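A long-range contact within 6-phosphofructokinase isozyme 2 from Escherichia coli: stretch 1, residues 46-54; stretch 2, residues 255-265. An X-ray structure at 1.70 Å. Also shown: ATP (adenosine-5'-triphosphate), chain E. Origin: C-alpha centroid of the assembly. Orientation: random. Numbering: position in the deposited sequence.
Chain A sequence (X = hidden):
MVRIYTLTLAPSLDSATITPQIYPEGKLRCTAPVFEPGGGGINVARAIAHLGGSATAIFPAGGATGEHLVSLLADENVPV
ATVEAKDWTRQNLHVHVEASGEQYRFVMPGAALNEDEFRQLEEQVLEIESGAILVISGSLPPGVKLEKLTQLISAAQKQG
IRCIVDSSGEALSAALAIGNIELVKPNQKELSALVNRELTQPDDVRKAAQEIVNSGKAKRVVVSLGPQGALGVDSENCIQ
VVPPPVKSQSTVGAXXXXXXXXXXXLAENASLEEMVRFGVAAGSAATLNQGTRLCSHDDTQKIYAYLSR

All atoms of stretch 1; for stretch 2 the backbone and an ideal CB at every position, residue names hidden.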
# COMPACT_ATOMS: atom_id res chain seq x y z
N ARG A 46 32.21 4.05 7.31
CA ARG A 46 32.22 3.43 5.99
C ARG A 46 32.27 4.48 4.88
O ARG A 46 33.01 4.34 3.90
CB ARG A 46 31.02 2.50 5.81
CG ARG A 46 31.01 1.33 6.79
CD ARG A 46 29.72 0.53 6.68
NE ARG A 46 29.66 -0.26 5.46
CZ ARG A 46 28.58 -0.37 4.69
NH1 ARG A 46 27.47 0.28 5.02
NH2 ARG A 46 28.61 -1.12 3.59
N ALA A 47 31.49 5.55 5.04
CA ALA A 47 31.49 6.65 4.06
C ALA A 47 32.86 7.29 3.98
O ALA A 47 33.34 7.63 2.90
CB ALA A 47 30.43 7.69 4.43
N ILE A 48 33.50 7.44 5.14
CA ILE A 48 34.82 8.05 5.18
C ILE A 48 35.82 7.19 4.40
O ILE A 48 36.64 7.71 3.65
CB ILE A 48 35.28 8.30 6.63
CG1 ILE A 48 34.58 9.55 7.16
CG2 ILE A 48 36.80 8.44 6.70
CD1 ILE A 48 34.74 9.77 8.68
N ALA A 49 35.72 5.87 4.56
CA ALA A 49 36.55 4.95 3.79
C ALA A 49 36.33 5.13 2.28
O ALA A 49 37.29 5.18 1.51
CB ALA A 49 36.29 3.51 4.21
N HIS A 50 35.07 5.21 1.86
CA HIS A 50 34.75 5.42 0.44
C HIS A 50 35.37 6.70 -0.09
O HIS A 50 35.82 6.75 -1.24
CB HIS A 50 33.23 5.48 0.21
CG HIS A 50 32.53 4.18 0.43
ND1 HIS A 50 33.16 3.07 0.95
CD2 HIS A 50 31.25 3.81 0.18
CE1 HIS A 50 32.30 2.07 1.02
NE2 HIS A 50 31.14 2.49 0.56
N LEU A 51 35.40 7.73 0.75
CA LEU A 51 35.93 9.02 0.32
C LEU A 51 37.45 9.11 0.43
O LEU A 51 38.04 10.16 0.15
CB LEU A 51 35.25 10.17 1.07
CG LEU A 51 33.73 10.24 0.89
CD1 LEU A 51 33.16 11.41 1.69
CD2 LEU A 51 33.35 10.36 -0.58
N GLY A 52 38.08 8.02 0.83
CA GLY A 52 39.53 7.94 0.82
C GLY A 52 40.20 8.18 2.16
O GLY A 52 41.43 8.17 2.25
N GLY A 53 39.40 8.40 3.20
CA GLY A 53 39.94 8.63 4.53
C GLY A 53 39.88 7.38 5.37
O GLY A 53 39.61 6.29 4.87
N SER A 54 40.15 7.53 6.67
CA SER A 54 40.09 6.40 7.59
C SER A 54 39.48 6.83 8.92
O SER A 54 39.83 7.88 9.46
CB SER A 54 41.50 5.83 7.82
OG SER A 54 41.44 4.62 8.55
N UNK A 255 22.40 10.90 4.89
CA UNK A 255 22.81 11.59 6.10
C UNK A 255 24.20 11.20 6.58
O UNK A 255 25.05 12.06 6.88
CB UNK A 255 21.79 11.32 7.21
N UNK A 256 24.45 9.90 6.66
CA UNK A 256 25.74 9.43 7.15
C UNK A 256 26.86 9.74 6.16
O UNK A 256 27.99 10.01 6.57
CB UNK A 256 25.68 7.93 7.42
N UNK A 257 26.55 9.72 4.87
CA UNK A 257 27.54 10.09 3.86
C UNK A 257 27.91 11.55 4.01
O UNK A 257 29.09 11.90 3.96
CB UNK A 257 27.01 9.82 2.45
N UNK A 258 26.90 12.40 4.19
CA UNK A 258 27.15 13.82 4.42
C UNK A 258 28.01 14.05 5.67
O UNK A 258 28.96 14.85 5.64
CB UNK A 258 25.82 14.57 4.55
N UNK A 259 27.67 13.38 6.77
CA UNK A 259 28.45 13.54 7.99
C UNK A 259 29.90 13.09 7.82
O UNK A 259 30.82 13.77 8.28
CB UNK A 259 27.80 12.76 9.13
N UNK A 260 30.10 11.96 7.14
CA UNK A 260 31.44 11.47 6.85
C UNK A 260 32.26 12.50 6.09
O UNK A 260 33.42 12.77 6.44
CB UNK A 260 31.37 10.17 6.05
N UNK A 261 31.65 13.10 5.07
CA UNK A 261 32.33 14.11 4.26
C UNK A 261 32.67 15.36 5.06
O UNK A 261 33.76 15.92 4.93
CB UNK A 261 31.46 14.49 3.06
N UNK A 262 31.71 15.83 5.85
CA UNK A 262 31.96 17.04 6.63
C UNK A 262 33.02 16.81 7.70
O UNK A 262 33.81 17.70 8.00
CB UNK A 262 30.66 17.53 7.28
N UNK A 263 33.04 15.60 8.25
CA UNK A 263 34.04 15.22 9.24
C UNK A 263 35.45 15.29 8.66
O UNK A 263 36.37 15.81 9.29
CB UNK A 263 33.76 13.81 9.76
N UNK A 264 35.61 14.75 7.46
CA UNK A 264 36.90 14.81 6.77
C UNK A 264 37.33 16.25 6.52
O UNK A 264 38.49 16.60 6.71
CB UNK A 264 36.83 14.05 5.44
N UNK A 265 36.38 17.09 6.11
CA UNK A 265 36.69 18.51 5.90
C UNK A 265 37.05 19.19 7.21
O UNK A 265 37.93 20.05 7.25
CB UNK A 265 35.51 19.23 5.25
PG ATP E . 19.21 10.15 6.79
O1G ATP E . 19.80 10.03 8.15
O2G ATP E . 20.01 9.17 5.93
O3G ATP E . 17.75 9.86 6.75
PB ATP E . 19.11 12.89 6.94
O1B ATP E . 17.56 13.00 7.09
O2B ATP E . 19.88 13.07 8.26
O3B ATP E . 19.55 11.55 6.19
PA ATP E . 19.15 14.59 4.62
O1A ATP E . 17.87 13.93 4.20
O2A ATP E . 19.06 16.12 4.66
O3A ATP E . 19.63 14.06 6.00
O5' ATP E . 20.30 14.11 3.60
C5' ATP E . 21.55 14.70 3.65
C4' ATP E . 22.09 15.22 2.39
O4' ATP E . 21.90 14.21 1.38
C3' ATP E . 21.33 16.37 1.88
O3' ATP E . 21.76 17.55 2.44
C2' ATP E . 21.57 16.30 0.43
O2' ATP E . 22.85 16.71 0.14
C1' ATP E . 21.49 14.84 0.18
N9 ATP E . 20.14 14.42 -0.16
C8 ATP E . 19.23 13.88 0.67
N7 ATP E . 18.10 13.64 -0.04
C5 ATP E . 18.30 14.04 -1.32
C6 ATP E . 17.50 14.03 -2.47
N6 ATP E . 16.09 13.50 -2.44
N1 ATP E . 18.02 14.51 -3.61
C2 ATP E . 19.27 14.99 -3.66
N3 ATP E . 20.05 15.01 -2.58
C4 ATP E . 19.60 14.54 -1.40

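Stretch 2 is a helix, met by the helical segment 46-50 and its turn. Stretch 1 offers it apolar groups: Ala47, Ile48, Leu51 and the bare CA of Gly53.

At position 255 stretch 1 is out of reach, but ATP is not. An ideal CB would lie 2.5 Å from ATP O3B, a clash, so only a residue without a side chain fits. It is Gly255, whose N donates a hydrogen bond to ATP O2G (3.1 Å).

Position 256 points sideways with no atom of stretch 1 near its CB, so many residues would do; it is Asp256, whose backbone O lies 4.0 Å from Ala47 CB.

At 257 the CB again points sideways, 4.5 Å from Ala47 CB, while the CA atoms of 257 and Ala47 are 5.2 Å apart. Small residues such as alanine, serine or cysteine suit so close an approach. In Ser257, CA packs 3.8 Å and OG 4.3 Å from Ala47 CB; the hydroxyl is hydrogen-bonded to a residue just outside the stretches, so it is not left unpaired beside a methyl.

At 258 the CB points away from stretch 1 and lies near the ATP ribose, so a side chain that can pack beside the sugar would suit; it is Met258, whose CE comes 3.2 Å from ATP O3'. At 259 the CB points sideways and touches nothing of stretch 1, so many residues would do; it is Val259.

Position 260 is the most restrictive of those facing stretch 1. Its ideal CB would sit 3.1 Å from Ala47 CB and 3.5 Å from Ile48 CG1. Even alanine would be tight; glycine is the comfortable answer. In Gly260, O comes 3.5 Å from Ile48 CG1.

At 261 the ideal CB already lies 3.8 Å from Leu51 CD1, so a small apolar residue completes the contact. Ala261 does so with its single methyl.

Position 262, out of reach, is Met262.

Position 263 points toward stretch 1, with Ile48 CD1 4.3 Å from the ideal CB. Valine, threonine or alanine would suit. Thr263 places CG2 4.1 Å from Ile48 CD1, while its OG1 donates a hydrogen bond to Val259 O (2.8 Å), satisfying the hydroxyl within the helix.

At 264 the CB points toward stretch 1 but stands 5.3 Å from Ile48 CG1, leaving room for leucine, isoleucine or methionine. Leu264 fills it, with CD1 3.9 Å from Leu51 CB and CD2 4.1 Å from both Ile48 CG2 and Gly53 CA. A CB on Gly53 would fall 2.6 Å from Leu264 CD2.

At 265 stretch 1 sets no limit; Lys265 NZ is hydrogen-bonded elsewhere in the structure.

Stretch 2 (255-265) GDSMVGAMTLK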
# COMPACT_ATOMS: atom_id res chain seq x y z
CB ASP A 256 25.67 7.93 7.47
CG ASP A 256 24.68 7.62 8.58
OD1 ASP A 256 24.10 6.52 8.56
OD2 ASP A 256 24.48 8.48 9.47
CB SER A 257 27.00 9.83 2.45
OG SER A 257 26.87 8.44 2.21
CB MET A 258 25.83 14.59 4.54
CG MET A 258 26.01 15.99 5.14
SD MET A 258 24.49 16.95 5.07
CE MET A 258 24.72 17.83 3.52
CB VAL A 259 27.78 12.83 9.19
CG1 VAL A 259 28.71 12.83 10.40
CG2 VAL A 259 26.47 13.52 9.53
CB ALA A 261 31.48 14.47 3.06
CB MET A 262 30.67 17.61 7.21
CG MET A 262 29.72 18.10 6.12
SD MET A 262 28.35 19.10 6.72
CE MET A 262 27.57 17.99 7.90
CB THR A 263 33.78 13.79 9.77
OG1 THR A 263 32.52 13.76 10.45
CG2 THR A 263 34.88 13.36 10.72
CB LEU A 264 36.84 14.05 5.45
CG LEU A 264 36.96 12.54 5.58
CD1 LEU A 264 36.60 11.86 4.26
CD2 LEU A 264 38.38 12.16 6.00
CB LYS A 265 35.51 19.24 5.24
CG LYS A 265 35.38 18.99 3.74
CD LYS A 265 36.69 19.32 3.01
CE LYS A 265 36.53 19.23 1.50
NZ LYS A 265 37.83 19.46 0.80
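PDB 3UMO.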